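Local coordinates for putative cell adhesion protein (Bacteroides eggerthii, PDB 4GPV), which probably serves as a fimbrial subunit of the FimA type, built into pili thought to mediate cell adhesion, at residues I178-K190 / A227-I239. Numbering follows the deposited sequence.
Sequences ITDDAAVLLFAGK and ALSDAVSPGDFTI
Ala-183 and Asp-230 form the hydrogen-bonded pair at the middle of a short antiparallel strand pairing, in which strand 229-231 runs alongside strand 178-186 in the FimA-like C-terminal domain, a member of the transthyretin clan. Asp-230 N donates to Ala-183 O in a nearly straight bond (2.9 Å, N-H...O 174°), and Ala-183 N returns a bond to Asp-230 O. Leu-185 N donates to Leu-228 O and Val-232 N to Asp-181 O, extending the pairing in both directions. Where the backbones diverge, one water donates to both Asp-180 O (2.6 Å) and Val-232 O (2.9 Å). Ala-182 and Ser-229 are small side chains in the non-hydrogen-bonded pairs Ala-182/Ala-231 and Val-184/Ser-229, where the backbones come nearest; Ser-229 OG, anti to the backbone N (chi1 -180°), lies 3.4 Å from Ala-182 CB and also touches Val-184 CG1. Leu-228 is long enough to reach Ala-188, its CD1 standing 3.7 Å from Ala-188 CB. Past the paired strands, Phe-237 turns back toward Asp-180, whose OD2 sits at the ring edge, 3.3 Å from Phe-237 CD2, with carboxylate and ring planes 51° apart. Val-232 CG1 stands over one face of the Phe-237 ring, toward its rim. An alanine in place of Asp-180 would probably deprive Arg-168 of its salt-bridge partner and open a gap beside the Phe-237 edge. The carboxylate is gripped at both oxygens, OD2 in the salt bridge with Arg-168 NH2 and OD1 hydrogen-bonded to Ser-267 OG.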
# COMPACT_ATOMS: atom_id res chain seq x y z
N ILE A 178 7.69 -22.72 -21.36
CA ILE A 178 7.10 -21.73 -20.46
C ILE A 178 7.87 -20.47 -20.68
O ILE A 178 9.11 -20.50 -20.71
CB ILE A 178 7.02 -22.16 -18.96
CG1 ILE A 178 6.10 -23.38 -18.80
CG2 ILE A 178 6.52 -21.01 -18.06
CD1 ILE A 178 6.11 -24.03 -17.38
N THR A 179 7.15 -19.36 -20.90
CA THR A 179 7.71 -18.03 -21.00
C THR A 179 7.08 -17.21 -19.88
O THR A 179 5.85 -17.13 -19.80
CB THR A 179 7.46 -17.42 -22.41
OG1 THR A 179 8.08 -18.24 -23.39
CG2 THR A 179 7.95 -15.97 -22.53
N ASP A 180 7.89 -16.63 -18.99
CA ASP A 180 7.33 -15.80 -17.94
C ASP A 180 6.98 -14.44 -18.53
O ASP A 180 7.79 -13.87 -19.28
CB ASP A 180 8.33 -15.64 -16.79
CG ASP A 180 8.71 -16.94 -16.11
OD1 ASP A 180 7.84 -17.85 -16.04
OD2 ASP A 180 9.88 -17.08 -15.73
N ASP A 181 5.78 -13.90 -18.19
CA ASP A 181 5.36 -12.64 -18.80
C ASP A 181 5.43 -11.46 -17.83
O ASP A 181 5.88 -10.38 -18.23
CB ASP A 181 3.94 -12.77 -19.38
CG ASP A 181 3.77 -13.96 -20.31
OD1 ASP A 181 4.60 -14.13 -21.23
OD2 ASP A 181 2.83 -14.75 -20.09
N ALA A 182 4.96 -11.63 -16.60
CA ALA A 182 4.93 -10.51 -15.68
C ALA A 182 4.83 -10.92 -14.22
O ALA A 182 4.38 -12.02 -13.91
CB ALA A 182 3.73 -9.63 -16.01
N ALA A 183 5.26 -10.03 -13.33
CA ALA A 183 4.98 -10.13 -11.91
C ALA A 183 3.73 -9.28 -11.73
O ALA A 183 3.70 -8.10 -12.16
CB ALA A 183 6.15 -9.60 -11.07
N VAL A 184 2.66 -9.88 -11.21
CA VAL A 184 1.37 -9.18 -11.13
C VAL A 184 0.81 -9.15 -9.70
O VAL A 184 1.08 -10.05 -8.92
CB VAL A 184 0.32 -9.80 -12.11
CG1 VAL A 184 0.74 -9.68 -13.58
CG2 VAL A 184 -0.01 -11.26 -11.74
N LEU A 185 0.05 -8.11 -9.38
CA LEU A 185 -0.64 -8.02 -8.12
C LEU A 185 -2.10 -8.12 -8.45
O LEU A 185 -2.61 -7.33 -9.23
CB LEU A 185 -0.32 -6.73 -7.31
CG LEU A 185 -0.74 -6.78 -5.83
CD1 LEU A 185 0.06 -7.87 -5.04
CD2 LEU A 185 -0.55 -5.40 -5.17
N LEU A 186 -2.78 -9.08 -7.84
CA LEU A 186 -4.20 -9.28 -8.09
C LEU A 186 -4.97 -8.83 -6.89
O LEU A 186 -4.58 -9.15 -5.75
CB LEU A 186 -4.52 -10.76 -8.44
CG LEU A 186 -3.60 -11.47 -9.46
CD1 LEU A 186 -4.06 -12.95 -9.68
CD2 LEU A 186 -3.55 -10.69 -10.79
N PHE A 187 -6.07 -8.07 -7.10
CA PHE A 187 -6.96 -7.65 -6.02
C PHE A 187 -6.25 -6.83 -4.97
O PHE A 187 -6.33 -7.11 -3.78
CB PHE A 187 -7.68 -8.86 -5.36
CG PHE A 187 -8.29 -9.74 -6.42
CD1 PHE A 187 -9.25 -9.24 -7.28
CD2 PHE A 187 -7.82 -11.03 -6.63
CE1 PHE A 187 -9.75 -10.02 -8.32
CE2 PHE A 187 -8.31 -11.81 -7.66
CZ PHE A 187 -9.27 -11.30 -8.51
N ALA A 188 -5.61 -5.76 -5.44
CA ALA A 188 -5.07 -4.72 -4.56
C ALA A 188 -6.26 -3.95 -4.00
O ALA A 188 -7.12 -3.55 -4.79
CB ALA A 188 -4.20 -3.77 -5.39
N GLY A 189 -6.33 -3.72 -2.68
CA GLY A 189 -7.43 -2.96 -2.11
C GLY A 189 -7.50 -1.55 -2.69
O GLY A 189 -6.48 -0.86 -2.79
N LYS A 190 -8.70 -1.12 -3.12
CA LYS A 190 -8.84 0.20 -3.74
C LYS A 190 -8.75 1.39 -2.76
O LYS A 190 -8.14 2.40 -3.09
CB LYS A 190 -10.20 0.29 -4.48
CG LYS A 190 -10.59 1.71 -4.94
CD LYS A 190 -11.78 1.72 -5.87
CE LYS A 190 -12.08 3.11 -6.39
NZ LYS A 190 -12.85 3.06 -7.66
N ALA A 227 -0.63 -0.60 -13.80
CA ALA A 227 0.38 -0.33 -12.76
C ALA A 227 0.64 -1.57 -11.90
O ALA A 227 1.60 -1.59 -11.13
CB ALA A 227 -0.07 0.81 -11.88
N LEU A 228 -0.24 -2.58 -11.99
CA LEU A 228 -0.11 -3.80 -11.16
C LEU A 228 0.43 -4.99 -11.97
O LEU A 228 0.26 -6.15 -11.59
CB LEU A 228 -1.43 -4.14 -10.48
CG LEU A 228 -1.95 -3.09 -9.50
CD1 LEU A 228 -3.26 -3.52 -8.91
CD2 LEU A 228 -0.89 -2.72 -8.42
N SER A 229 1.16 -4.70 -13.05
CA SER A 229 1.81 -5.72 -13.87
C SER A 229 3.18 -5.20 -14.28
O SER A 229 3.25 -4.20 -14.98
CB SER A 229 0.95 -6.06 -15.09
OG SER A 229 1.58 -7.05 -15.88
N ASP A 230 4.26 -5.88 -13.88
CA ASP A 230 5.63 -5.52 -14.26
C ASP A 230 6.18 -6.60 -15.17
O ASP A 230 6.33 -7.75 -14.72
CB ASP A 230 6.50 -5.33 -13.02
CG ASP A 230 6.21 -4.03 -12.29
OD1 ASP A 230 5.98 -3.00 -12.97
OD2 ASP A 230 6.39 -3.99 -11.04
N ALA A 231 6.46 -6.24 -16.43
CA ALA A 231 6.93 -7.21 -17.43
C ALA A 231 8.24 -7.88 -17.05
O ALA A 231 9.14 -7.24 -16.48
CB ALA A 231 7.07 -6.55 -18.81
N VAL A 232 8.33 -9.17 -17.39
CA VAL A 232 9.53 -9.99 -17.19
C VAL A 232 10.24 -10.16 -18.54
O VAL A 232 9.63 -10.54 -19.54
CB VAL A 232 9.15 -11.35 -16.54
CG1 VAL A 232 10.34 -12.31 -16.48
CG2 VAL A 232 8.56 -11.15 -15.15
N SER A 233 11.55 -9.93 -18.54
CA SER A 233 12.32 -10.10 -19.77
C SER A 233 13.25 -11.31 -19.64
O SER A 233 13.58 -11.69 -18.52
CB SER A 233 13.09 -8.82 -20.09
OG SER A 233 14.05 -8.51 -19.10
N PRO A 234 13.73 -11.91 -20.77
CA PRO A 234 14.71 -13.00 -20.64
C PRO A 234 15.92 -12.50 -19.85
O PRO A 234 16.35 -11.35 -20.04
CB PRO A 234 15.06 -13.34 -22.10
CG PRO A 234 14.69 -12.13 -22.88
CD PRO A 234 13.47 -11.59 -22.19
N GLY A 235 16.42 -13.31 -18.94
CA GLY A 235 17.56 -12.94 -18.12
C GLY A 235 17.21 -12.36 -16.76
O GLY A 235 18.07 -12.34 -15.88
N ASP A 236 15.95 -11.83 -16.59
CA ASP A 236 15.51 -11.25 -15.31
C ASP A 236 15.49 -12.30 -14.19
O ASP A 236 15.94 -12.01 -13.08
CB ASP A 236 14.12 -10.61 -15.44
CG ASP A 236 14.07 -9.28 -16.17
OD1 ASP A 236 15.14 -8.66 -16.36
OD2 ASP A 236 12.96 -8.88 -16.59
N PHE A 237 14.93 -13.49 -14.47
CA PHE A 237 14.88 -14.54 -13.45
C PHE A 237 16.04 -15.52 -13.57
O PHE A 237 16.27 -16.10 -14.64
CB PHE A 237 13.55 -15.31 -13.48
CG PHE A 237 12.31 -14.51 -13.13
CD1 PHE A 237 12.41 -13.29 -12.46
CD2 PHE A 237 11.04 -14.97 -13.48
CE1 PHE A 237 11.26 -12.55 -12.15
CE2 PHE A 237 9.90 -14.23 -13.16
CZ PHE A 237 10.01 -13.03 -12.49
N THR A 238 16.78 -15.68 -12.47
CA THR A 238 17.92 -16.61 -12.39
C THR A 238 17.84 -17.39 -11.06
O THR A 238 16.90 -17.19 -10.28
CB THR A 238 19.26 -15.84 -12.50
OG1 THR A 238 19.51 -15.11 -11.30
CG2 THR A 238 19.34 -14.91 -13.72
N ILE A 239 18.87 -18.21 -10.77
CA ILE A 239 18.97 -18.92 -9.49
C ILE A 239 18.96 -17.90 -8.35
O ILE A 239 18.53 -18.21 -7.25
CB ILE A 239 20.24 -19.82 -9.45
CG1 ILE A 239 21.55 -19.00 -9.76
CG2 ILE A 239 20.06 -21.02 -10.41
CD1 ILE A 239 22.91 -19.61 -9.21
O HOH W 1 10.01 -13.27 -20.58